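Local structure of putative methylase (Clostridium difficile, 3LDU) at residues R88-P91 with Y92-F96; G186-L190 with T191-A195; R234-K238 with K239-D243; E275-I279 with A280-E284. The protein probably methylates guanine bases of ribosomal RNA, combining a presumably RNA-binding THUMP region with a Rossmann-like methyltransferase domain, and holds GTP in this crystal. All coordinates share one frame; numbering follows the deposited sequence.

Interaction 1. Residues R88-P91 with Y92-F96; sequences RYIP and YGAQF
The Phe96 ring meets Ile90 through CD2, which lies 4.0 Å from Ile90 CG2; the methyl comes in obliquely, and the two side chains cross at about a right angle. Helix 111-129 also packs on this ring, through Ile122, Val123 and Leu126, and Lys119 makes a cation-pi contact with it. A chi1 of 53° sets Phe96 CG between its own backbone N and carbonyl carbon, which puts CD2 within contact distance of Ile90. The same Ile90 CG2 touches Ala94 CB at 3.8 Å, so a single branch serves both partners. Ala94 CB also sits 3.7 Å from CD of the Pro91 ring. What brings Ala94 back over the proline is a type II beta turn from Pro91 to Ala94, in the THUMP-family loop between helix 74-82 and strand 98-104. It is closed by Ala94 N donating to Pro91 O at 3.0 Å, with an N-H...O angle of 159° and the donor tilted 34° from the carbonyl plane. Gly93 has the positive phi expected at the third position of such a turn. The Tyr92 side chain departs from the turn at its first bond, with CB near Pro91, while its backbone O accepts a hydrogen bond from Arg234 NH2.

Interaction 2. Residues G186-L190 with T191-A195; sequences GLIYL and TPWKA
Ile188 O, in the last turn of helix 181-189, faces Thr191 just as the chain leaves the helix, and receives its backbone N at 3.0 Å from above the carbonyl plane, 57° out of it. The Thr191 side chain adds a second grip: OG1 donates to the same Ile188 O at 2.8 Å, this time in the carbonyl plane and on a lone pair. With chi1 at 79°, OG1 stands between the threonine's own N and carbonyl carbon, where it can also accept from Trp193 N at 3.1 Å, an ST turn with a nearly straight N-H...O angle of 163°. The methyl CG2 goes back along the helix to within 3.3 Å of Leu187 O. Beyond the hydroxyl, Ile188 and Trp193 run side by side in the same direction, with Ile188 CG2 3.9 Å from Trp193 CE3. Helix 208-217 packs on both through Ala213, while Phe304 meets the indole edge-to-face and Arg197 O accepts from its NE1. The pair thus joins the end of helix 181-189 to the core of the Rossmann-like domain. A water lies 3.0 Å from Ile188 O and 3.0 Å from Trp193 O, within hydrogen-bonding distance of each. Because the hydroxyl donates to one backbone group and accepts from another, its rotation should be well fixed, and a carbonyl at the helix end has two protein donors from one residue.

Interaction 3. Residues R234-K238 with K239-D243; sequences RTLDK and KIWWD. With FMT (formic acid), chain C.
Asp237 OD1 accepts from Lys239 N at 3.0 Å with an N-H...O angle of 160°, the donor standing well above the carboxylate plane, 65° out of it. Carrying CG anti to the backbone N (chi1 175°) turns the carboxylate to the start of the helix, alongside Lys239, whose CB lies 3.3 Å from OD1. The backbone of Asp237 contributes too, its O taking Ile240 N at 3.0 Å. This is an N-cap: Asp237 precedes helix 238-251 of the methyltransferase domain and satisfies an N-H of its first turn, and its negative charge would be expected to interact favourably with the helix dipole. One residue on, Lys238 O accepts from Trp242 N at 3.1 Å and the regular helical pattern begins. At the surface, Lys239 NZ reaches one turn along to Asp243 OD2, a salt bridge whose hydrogen bond, 3.3 Å long, is weak. Packing takes over on the side facing helix 48-55 of the N-terminal region, where Leu236 CD1 approaches the Trp241 indole at its edge, near the ring plane, 4.3 Å from NE1. Ala50, Asn53 and Met54 of that helix touch the indole, and Phe228 also meets it. Further back, Thr235 OG1 donates to O2 of a formic acid at 2.6 Å, a molecule probably from the crystallisation liquor.

Interaction 4. Residues E275-I279 with A280-E284; sequences ENAEI and AGVDE
Asp283 CB rests 3.8 Å from Glu278 CG, the first of several touches that fold this side chain back against the last turn of helix 267-280. From CB the chain turns at chi1 49°, which places CG between the residue's own N and carbonyl carbon and swings it over the Glu278 backbone, 3.9 Å from Glu278 CA. At the tip OD1 comes nearer still to that CA, at 3.6 Å. OD2 is 5.4 Å from Glu278 OE2, so the two carboxylates do not touch; their planes are 51° apart, and the like charges may disfavour a closer approach. The Asp283 backbone borders Ala277, whose CB lies 4.0 Å from Asp283 CA. A Schellman motif carries the chain round to this position. Val282 N donates to Ala277 O at 3.0 Å, the donor slightly tilted from the carbonyl plane, and Gly281 N to Glu278 O at 3.1 Å from high above the carbonyl plane, 73° out of it. Gly281, with positive phi, is the C-prime residue: its left-handed backbone reverses the chain and lets it proceed toward strand 286-290. Ahead of it, Ala280 N still makes an ordinary helical bond to Asn276 O. Val282 CG2 faces the Ala277 carbonyl, and Ala214 and Met215 of helix 208-217 pack against the valine. The buried methyl of Ala280 meets Ile211 of that same helix and Tyr170. Asn276 also lies on Ile211, with its side chain about 4 Å from that of Ser206, a GTP-binding residue.

In the fold
Interactions 1 and 3 meet directly although one lies in the THUMP region and the other in the methyltransferase region: besides the bond from Arg234 to the turn, Thr235 CG2 packs 3.8 Å from Pro91 CD, joining the THUMP loop to the approach of helix 238-251. Their centres are about 16 Å apart, and both lie away from the GTP-binding residues. Interactions 2 and 4 belong to the methyltransferase end, with centres about 20 Å apart and no direct touch. Helix 208-217 touches side chains of both. Each comes near the GTP pocket: the side chain of Asn276 is about 7 Å, and that of Leu187 about 8 Å, from the bound nucleotide. Interactions 1 and 2 lie on opposite sides of the chain's centre, about 41 Å between centres.

Interaction 1. Residues R88-P91 with Y92-F96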
loop_
_atom_site.group_PDB
_atom_site.type_symbol
_atom_site.label_atom_id
_atom_site.label_comp_id
_atom_site.label_asym_id
_atom_site.label_seq_id
_atom_site.Cartn_x
_atom_site.Cartn_y
_atom_site.Cartn_z
ATOM N N ARG A 88 -17.148 24.560 2.909
ATOM C CA ARG A 88 -16.073 24.436 3.896
ATOM C C ARG A 88 -14.897 23.625 3.350
ATOM O O ARG A 88 -13.755 23.809 3.770
ATOM C CB ARG A 88 -16.582 23.768 5.180
ATOM C CG ARG A 88 -17.295 24.694 6.153
ATOM C CD ARG A 88 -17.663 23.946 7.432
ATOM N NE ARG A 88 -16.570 23.086 7.887
ATOM C CZ ARG A 88 -16.660 22.229 8.900
ATOM N NH1 ARG A 88 -17.796 22.107 9.575
ATOM N NH2 ARG A 88 -15.612 21.489 9.238
ATOM N N TYR A 89 -15.185 22.739 2.403
ATOM C CA TYR A 89 -14.200 21.784 1.912
ATOM C C TYR A 89 -13.803 21.997 0.462
ATOM O O TYR A 89 -12.677 21.686 0.075
ATOM C CB TYR A 89 -14.754 20.375 2.061
ATOM C CG TYR A 89 -15.187 20.082 3.467
ATOM C CD1 TYR A 89 -14.252 19.946 4.482
ATOM C CD2 TYR A 89 -16.525 19.955 3.782
ATOM C CE1 TYR A 89 -14.642 19.683 5.770
ATOM C CE2 TYR A 89 -16.926 19.691 5.066
ATOM C CZ TYR A 89 -15.982 19.551 6.056
ATOM O OH TYR A 89 -16.390 19.284 7.341
ATOM N N ILE A 90 -14.750 22.486 -0.335
ATOM C CA ILE A 90 -14.538 22.763 -1.757
ATOM C C ILE A 90 -14.593 24.272 -1.971
ATOM O O ILE A 90 -15.651 24.863 -1.833
ATOM C CB ILE A 90 -15.649 22.113 -2.648
ATOM C CG1 ILE A 90 -15.795 20.612 -2.353
ATOM C CG2 ILE A 90 -15.356 22.333 -4.129
ATOM C CD1 ILE A 90 -14.497 19.878 -2.326
ATOM N N PRO A 91 -13.450 24.888 -2.304
ATOM C CA PRO A 91 -13.382 26.345 -2.455
ATOM C C PRO A 91 -13.898 26.820 -3.805
ATOM O O PRO A 91 -14.126 26.030 -4.720
ATOM C CB PRO A 91 -11.888 26.629 -2.337
ATOM C CG PRO A 91 -11.244 25.403 -2.869
ATOM C CD PRO A 91 -12.133 24.258 -2.500
ATOM N N TYR A 92 -14.084 28.132 -3.913
ATOM C CA TYR A 92 -14.638 28.743 -5.103
ATOM C C TYR A 92 -13.889 28.352 -6.365
ATOM O O TYR A 92 -12.679 28.552 -6.465
ATOM C CB TYR A 92 -14.601 30.267 -4.932
ATOM C CG TYR A 92 -15.441 31.018 -5.919
ATOM C CD1 TYR A 92 -16.820 30.846 -5.953
ATOM C CD2 TYR A 92 -14.864 31.921 -6.806
ATOM C CE1 TYR A 92 -17.606 31.547 -6.856
ATOM C CE2 TYR A 92 -15.647 32.634 -7.713
ATOM C CZ TYR A 92 -17.014 32.435 -7.730
ATOM O OH TYR A 92 -17.800 33.129 -8.623
ATOM N N GLY A 93 -14.612 27.792 -7.329
ATOM C CA GLY A 93 -14.044 27.513 -8.634
ATOM C C GLY A 93 -13.366 26.151 -8.714
ATOM O O GLY A 93 -12.944 25.721 -9.789
ATOM N N ALA A 94 -13.261 25.474 -7.578
ATOM C CA ALA A 94 -12.603 24.163 -7.544
ATOM C C ALA A 94 -13.382 23.109 -8.321
ATOM O O ALA A 94 -14.601 23.206 -8.467
ATOM C CB ALA A 94 -12.373 23.694 -6.100
ATOM N N GLN A 95 -12.659 22.106 -8.814
ATOM C CA GLN A 95 -13.261 20.945 -9.475
ATOM C C GLN A 95 -13.578 19.892 -8.419
ATOM O O GLN A 95 -12.795 19.689 -7.490
ATOM C CB GLN A 95 -12.299 20.335 -10.503
ATOM C CG GLN A 95 -11.922 21.266 -11.649
ATOM C CD GLN A 95 -10.989 20.595 -12.633
ATOM O OE1 GLN A 95 -11.234 19.473 -13.068
ATOM N NE2 GLN A 95 -9.910 21.279 -12.985
ATOM N N PHE A 96 -14.733 19.244 -8.553
ATOM C CA PHE A 96 -15.137 18.186 -7.626
ATOM C C PHE A 96 -15.760 17.007 -8.364
ATOM O O PHE A 96 -16.957 16.715 -8.215
ATOM C CB PHE A 96 -16.065 18.721 -6.513
ATOM C CG PHE A 96 -17.269 19.490 -7.013
ATOM C CD1 PHE A 96 -18.521 18.895 -7.063
ATOM C CD2 PHE A 96 -17.150 20.815 -7.412
ATOM C CE1 PHE A 96 -19.632 19.610 -7.507
ATOM C CE2 PHE A 96 -18.259 21.538 -7.856
ATOM C CZ PHE A 96 -19.495 20.937 -7.910
#

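Interaction 2. Residues G186-L190 with T191-A195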
loop_
_atom_site.group_PDB
_atom_site.type_symbol
_atom_site.label_atom_id
_atom_site.label_comp_id
_atom_site.label_asym_id
_atom_site.label_seq_id
_atom_site.Cartn_x
_atom_site.Cartn_y
_atom_site.Cartn_z
ATOM N N GLY A 186 4.374 -4.597 3.338
ATOM C CA GLY A 186 3.704 -5.339 4.397
ATOM C C GLY A 186 4.405 -6.661 4.688
ATOM O O GLY A 186 4.488 -7.085 5.835
ATOM N N LEU A 187 4.896 -7.312 3.645
ATOM C CA LEU A 187 5.654 -8.550 3.827
ATOM C C LEU A 187 6.879 -8.291 4.709
ATOM O O LEU A 187 7.128 -9.026 5.655
ATOM C CB LEU A 187 6.077 -9.107 2.471
ATOM C CG LEU A 187 5.255 -10.196 1.785
ATOM C CD1 LEU A 187 3.758 -10.158 2.104
ATOM C CD2 LEU A 187 5.538 -10.252 0.278
ATOM N N ILE A 188 7.643 -7.240 4.399
ATOM C CA ILE A 188 8.808 -6.915 5.208
ATOM C C ILE A 188 8.423 -6.701 6.677
ATOM O O ILE A 188 9.078 -7.200 7.596
ATOM C CB ILE A 188 9.529 -5.644 4.725
ATOM C CG1 ILE A 188 9.875 -5.727 3.231
ATOM C CG2 ILE A 188 10.801 -5.415 5.557
ATOM C CD1 ILE A 188 10.652 -6.972 2.861
ATOM N N TYR A 189 7.364 -5.920 6.880
ATOM C CA TYR A 189 6.879 -5.598 8.215
ATOM C C TYR A 189 6.443 -6.829 9.014
ATOM O O TYR A 189 6.438 -6.803 10.256
ATOM C CB TYR A 189 5.690 -4.647 8.096
ATOM C CG TYR A 189 6.019 -3.194 7.828
ATOM C CD1 TYR A 189 7.180 -2.601 8.317
ATOM C CD2 TYR A 189 5.124 -2.396 7.135
ATOM C CE1 TYR A 189 7.433 -1.233 8.083
ATOM C CE2 TYR A 189 5.373 -1.057 6.901
ATOM C CZ TYR A 189 6.518 -0.486 7.375
ATOM O OH TYR A 189 6.726 0.852 7.128
ATOM N N LEU A 190 6.038 -7.884 8.307
ATOM C CA LEU A 190 5.620 -9.127 8.958
ATOM C C LEU A 190 6.804 -9.975 9.411
ATOM O O LEU A 190 6.621 -10.990 10.067
ATOM C CB LEU A 190 4.707 -9.957 8.049
ATOM C CG LEU A 190 3.276 -9.442 7.920
ATOM C CD1 LEU A 190 2.560 -10.009 6.700
ATOM C CD2 LEU A 190 2.489 -9.730 9.192
ATOM N N THR A 191 8.017 -9.554 9.066
ATOM C CA THR A 191 9.218 -10.268 9.485
ATOM C C THR A 191 10.021 -9.447 10.487
ATOM O O THR A 191 9.783 -8.246 10.658
ATOM C CB THR A 191 10.147 -10.552 8.287
ATOM O OG1 THR A 191 10.873 -9.358 7.959
ATOM C CG2 THR A 191 9.347 -11.054 7.085
ATOM N N PRO A 192 10.985 -10.090 11.155
ATOM C CA PRO A 192 11.857 -9.368 12.088
ATOM C C PRO A 192 13.063 -8.728 11.411
ATOM O O PRO A 192 13.954 -8.250 12.109
ATOM C CB PRO A 192 12.334 -10.465 13.051
ATOM C CG PRO A 192 11.590 -11.721 12.662
ATOM C CD PRO A 192 11.157 -11.549 11.259
ATOM N N TRP A 193 13.101 -8.695 10.083
ATOM C CA TRP A 193 14.277 -8.159 9.402
ATOM C C TRP A 193 14.528 -6.701 9.770
ATOM O O TRP A 193 13.593 -5.902 9.862
ATOM C CB TRP A 193 14.162 -8.283 7.876
ATOM C CG TRP A 193 15.360 -7.683 7.177
ATOM C CD1 TRP A 193 16.579 -8.275 6.993
ATOM C CD2 TRP A 193 15.467 -6.361 6.617
ATOM N NE1 TRP A 193 17.435 -7.412 6.342
ATOM C CE2 TRP A 193 16.777 -6.230 6.106
ATOM C CE3 TRP A 193 14.584 -5.278 6.500
ATOM C CZ2 TRP A 193 17.219 -5.067 5.475
ATOM C CZ3 TRP A 193 15.027 -4.123 5.877
ATOM C CH2 TRP A 193 16.332 -4.023 5.378
ATOM N N LYS A 194 15.799 -6.358 9.945
ATOM C CA LYS A 194 16.225 -4.981 10.201
ATOM C C LYS A 194 17.479 -4.710 9.372
ATOM O O LYS A 194 18.244 -5.623 9.109
ATOM C CB LYS A 194 16.565 -4.792 11.684
ATOM C CG LYS A 194 15.466 -4.153 12.515
ATOM C CD LYS A 194 14.414 -5.166 12.938
ATOM C CE LYS A 194 13.340 -4.517 13.808
ATOM N NZ LYS A 194 12.410 -5.519 14.401
ATOM N N ALA A 195 17.689 -3.461 8.968
ATOM C CA ALA A 195 18.899 -3.085 8.236
ATOM C C ALA A 195 20.153 -3.586 8.953
ATOM O O ALA A 195 20.290 -3.419 10.162
ATOM C CB ALA A 195 18.955 -1.559 8.049
HETATM O O HOH W 1 10.652 -5.580 9.535
#

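Interaction 3. Residues R234-K238 with K239-D243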
loop_
_atom_site.group_PDB
_atom_site.type_symbol
_atom_site.label_atom_id
_atom_site.label_comp_id
_atom_site.label_asym_id
_atom_site.label_seq_id
_atom_site.Cartn_x
_atom_site.Cartn_y
_atom_site.Cartn_z
ATOM N N ARG A 234 -5.984 24.791 -2.169
ATOM C CA ARG A 234 -5.932 26.117 -1.550
ATOM C C ARG A 234 -6.401 26.076 -0.100
ATOM O O ARG A 234 -6.093 26.976 0.685
ATOM C CB ARG A 234 -6.792 27.102 -2.342
ATOM C CG ARG A 234 -6.186 27.489 -3.670
ATOM C CD ARG A 234 -7.161 28.332 -4.480
ATOM N NE ARG A 234 -8.229 27.513 -5.040
ATOM C CZ ARG A 234 -9.457 27.948 -5.299
ATOM N NH1 ARG A 234 -9.797 29.214 -5.046
ATOM N NH2 ARG A 234 -10.347 27.119 -5.817
ATOM N N THR A 235 -7.149 25.031 0.247
ATOM C CA THR A 235 -7.736 24.896 1.577
ATOM C C THR A 235 -6.734 24.382 2.612
ATOM O O THR A 235 -7.032 24.351 3.802
ATOM C CB THR A 235 -8.974 23.964 1.564
ATOM O OG1 THR A 235 -8.587 22.646 1.151
ATOM C CG2 THR A 235 -10.035 24.494 0.609
ATOM N N LEU A 236 -5.555 23.971 2.153
ATOM C CA LEU A 236 -4.495 23.538 3.057
ATOM C C LEU A 236 -3.407 24.597 3.138
ATOM O O LEU A 236 -3.204 25.364 2.193
ATOM C CB LEU A 236 -3.884 22.213 2.589
ATOM C CG LEU A 236 -4.828 21.018 2.514
ATOM C CD1 LEU A 236 -4.101 19.749 2.063
ATOM C CD2 LEU A 236 -5.511 20.809 3.852
ATOM N N ASP A 237 -2.718 24.635 4.275
ATOM C CA ASP A 237 -1.546 25.483 4.449
ATOM C C ASP A 237 -0.367 24.817 3.753
ATOM O O ASP A 237 0.100 23.772 4.194
ATOM C CB ASP A 237 -1.245 25.654 5.940
ATOM C CG ASP A 237 0.039 26.418 6.195
ATOM O OD1 ASP A 237 0.594 27.005 5.242
ATOM O OD2 ASP A 237 0.492 26.434 7.357
ATOM N N LYS A 238 0.110 25.428 2.671
ATOM C CA LYS A 238 1.146 24.831 1.827
ATOM C C LYS A 238 2.460 24.612 2.592
ATOM O O LYS A 238 3.315 23.804 2.196
ATOM C CB LYS A 238 1.374 25.712 0.593
ATOM C CG LYS A 238 1.873 24.974 -0.637
ATOM C CD LYS A 238 1.254 25.538 -1.917
ATOM C CE LYS A 238 -0.240 25.233 -2.000
ATOM N NZ LYS A 238 -0.859 25.795 -3.236
ATOM N N LYS A 239 2.601 25.325 3.702
ATOM C CA LYS A 239 3.806 25.252 4.514
ATOM C C LYS A 239 3.902 23.878 5.179
ATOM O O LYS A 239 4.992 23.352 5.388
ATOM C CB LYS A 239 3.788 26.361 5.565
ATOM C CG LYS A 239 4.967 26.366 6.516
ATOM C CD LYS A 239 4.927 27.603 7.406
ATOM C CE LYS A 239 5.642 27.357 8.721
ATOM N NZ LYS A 239 4.974 26.274 9.500
ATOM N N ILE A 240 2.748 23.315 5.514
ATOM C CA ILE A 240 2.702 22.002 6.156
ATOM C C ILE A 240 3.247 20.924 5.229
ATOM O O ILE A 240 4.151 20.179 5.617
ATOM C CB ILE A 240 1.295 21.658 6.646
ATOM C CG1 ILE A 240 0.990 22.462 7.911
ATOM C CG2 ILE A 240 1.188 20.176 6.957
ATOM C CD1 ILE A 240 -0.387 22.215 8.490
ATOM N N TRP A 241 2.731 20.857 4.002
ATOM C CA TRP A 241 3.252 19.891 3.027
ATOM C C TRP A 241 4.742 20.122 2.816
ATOM O O TRP A 241 5.521 19.174 2.701
ATOM C CB TRP A 241 2.510 19.977 1.686
ATOM C CG TRP A 241 1.512 18.847 1.445
ATOM C CD1 TRP A 241 0.147 18.958 1.327
ATOM C CD2 TRP A 241 1.813 17.452 1.284
ATOM N NE1 TRP A 241 -0.411 17.714 1.100
ATOM C CE2 TRP A 241 0.588 16.777 1.075
ATOM C CE3 TRP A 241 2.997 16.710 1.302
ATOM C CZ2 TRP A 241 0.519 15.402 0.883
ATOM C CZ3 TRP A 241 2.925 15.336 1.111
ATOM C CH2 TRP A 241 1.694 14.699 0.905
ATOM N N TRP A 242 5.148 21.391 2.778
ATOM C CA TRP A 242 6.551 21.698 2.549
ATOM C C TRP A 242 7.453 21.208 3.688
ATOM O O TRP A 242 8.469 20.554 3.446
ATOM C CB TRP A 242 6.753 23.200 2.307
ATOM C CG TRP A 242 7.874 23.438 1.363
ATOM C CD1 TRP A 242 7.848 23.292 0.004
ATOM C CD2 TRP A 242 9.205 23.832 1.701
ATOM N NE1 TRP A 242 9.083 23.582 -0.527
ATOM C CE2 TRP A 242 9.934 23.918 0.494
ATOM C CE3 TRP A 242 9.852 24.129 2.905
ATOM C CZ2 TRP A 242 11.276 24.289 0.458
ATOM C CZ3 TRP A 242 11.188 24.499 2.867
ATOM C CH2 TRP A 242 11.884 24.576 1.651
ATOM N N ASP A 243 7.068 21.517 4.923
ATOM C CA ASP A 243 7.838 21.115 6.093
ATOM C C ASP A 243 7.896 19.591 6.220
ATOM O O ASP A 243 8.920 19.032 6.613
ATOM C CB ASP A 243 7.247 21.728 7.359
ATOM C CG ASP A 243 7.493 23.229 7.445
ATOM O OD1 ASP A 243 8.294 23.739 6.640
ATOM O OD2 ASP A 243 6.899 23.886 8.322
HETATM C C FMT C . -10.213 20.247 2.672
HETATM O O1 FMT C . -10.097 20.701 3.815
HETATM O O2 FMT C . -10.499 20.913 1.672
#

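Interaction 4. Residues E275-I279 with A280-E284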
loop_
_atom_site.group_PDB
_atom_site.type_symbol
_atom_site.label_atom_id
_atom_site.label_comp_id
_atom_site.label_asym_id
_atom_site.label_seq_id
_atom_site.Cartn_x
_atom_site.Cartn_y
_atom_site.Cartn_z
ATOM N N GLU A 275 17.728 -0.728 -12.618
ATOM C CA GLU A 275 17.217 0.594 -13.023
ATOM C C GLU A 275 16.249 1.145 -11.991
ATOM O O GLU A 275 16.302 2.332 -11.623
ATOM C CB GLU A 275 16.505 0.499 -14.370
ATOM C CG GLU A 275 17.439 0.285 -15.552
ATOM C CD GLU A 275 16.697 -0.070 -16.830
ATOM O OE1 GLU A 275 17.353 -0.513 -17.798
ATOM O OE2 GLU A 275 15.459 0.089 -16.866
ATOM N N ASN A 276 15.349 0.280 -11.534
ATOM C CA ASN A 276 14.327 0.690 -10.573
ATOM C C ASN A 276 14.944 1.113 -9.237
ATOM O O ASN A 276 14.519 2.111 -8.639
ATOM C CB ASN A 276 13.273 -0.406 -10.372
ATOM C CG ASN A 276 12.306 -0.520 -11.545
ATOM O OD1 ASN A 276 12.354 0.270 -12.485
ATOM N ND2 ASN A 276 11.422 -1.520 -11.488
ATOM N N ALA A 277 15.940 0.364 -8.771
ATOM C CA ALA A 277 16.618 0.727 -7.530
ATOM C C ALA A 277 17.300 2.088 -7.645
ATOM O O ALA A 277 17.316 2.849 -6.687
ATOM C CB ALA A 277 17.621 -0.335 -7.128
ATOM N N GLU A 278 17.855 2.391 -8.817
ATOM C CA GLU A 278 18.509 3.685 -9.042
ATOM C C GLU A 278 17.478 4.798 -8.963
ATOM O O GLU A 278 17.709 5.846 -8.361
ATOM C CB GLU A 278 19.189 3.729 -10.411
ATOM C CG GLU A 278 20.379 2.800 -10.546
ATOM C CD GLU A 278 21.235 3.123 -11.757
ATOM O OE1 GLU A 278 21.013 4.189 -12.379
ATOM O OE2 GLU A 278 22.133 2.314 -12.082
ATOM N N ILE A 279 16.334 4.567 -9.589
ATOM C CA ILE A 279 15.262 5.560 -9.572
ATOM C C ILE A 279 14.766 5.799 -8.150
ATOM O O ILE A 279 14.504 6.949 -7.752
ATOM C CB ILE A 279 14.105 5.153 -10.498
ATOM C CG1 ILE A 279 14.589 5.195 -11.952
ATOM C CG2 ILE A 279 12.928 6.109 -10.334
ATOM C CD1 ILE A 279 13.693 4.497 -12.934
ATOM N N ALA A 280 14.643 4.716 -7.388
ATOM C CA ALA A 280 14.157 4.790 -6.019
ATOM C C ALA A 280 15.174 5.446 -5.107
ATOM O O ALA A 280 14.832 5.906 -4.021
ATOM C CB ALA A 280 13.816 3.399 -5.500
ATOM N N GLY A 281 16.429 5.467 -5.540
ATOM C CA GLY A 281 17.495 6.041 -4.738
ATOM C C GLY A 281 18.089 5.071 -3.729
ATOM O O GLY A 281 18.722 5.484 -2.759
ATOM N N VAL A 282 17.904 3.773 -3.943
ATOM C CA VAL A 282 18.470 2.800 -3.002
ATOM C C VAL A 282 19.458 1.834 -3.659
ATOM O O VAL A 282 19.767 0.787 -3.095
ATOM C CB VAL A 282 17.381 2.007 -2.248
ATOM C CG1 VAL A 282 16.612 2.932 -1.335
ATOM C CG2 VAL A 282 16.435 1.322 -3.229
ATOM N N ASP A 283 19.946 2.207 -4.837
ATOM C CA ASP A 283 20.901 1.382 -5.587
ATOM C C ASP A 283 22.160 1.006 -4.808
ATOM O O ASP A 283 22.774 -0.027 -5.082
ATOM C CB ASP A 283 21.291 2.054 -6.911
ATOM C CG ASP A 283 21.690 3.504 -6.740
ATOM O OD1 ASP A 283 20.829 4.333 -6.369
ATOM O OD2 ASP A 283 22.869 3.819 -6.986
ATOM N N GLU A 284 22.554 1.832 -3.842
ATOM C CA GLU A 284 23.774 1.549 -3.088
ATOM C C GLU A 284 23.572 0.451 -2.042
ATOM O O GLU A 284 24.534 -0.043 -1.457
ATOM C CB GLU A 284 24.306 2.817 -2.418
ATOM C CG GLU A 284 24.834 3.866 -3.390
ATOM C CD GLU A 284 26.147 3.457 -4.047
ATOM O OE1 GLU A 284 26.778 2.488 -3.574
ATOM O OE2 GLU A 284 26.554 4.110 -5.036
#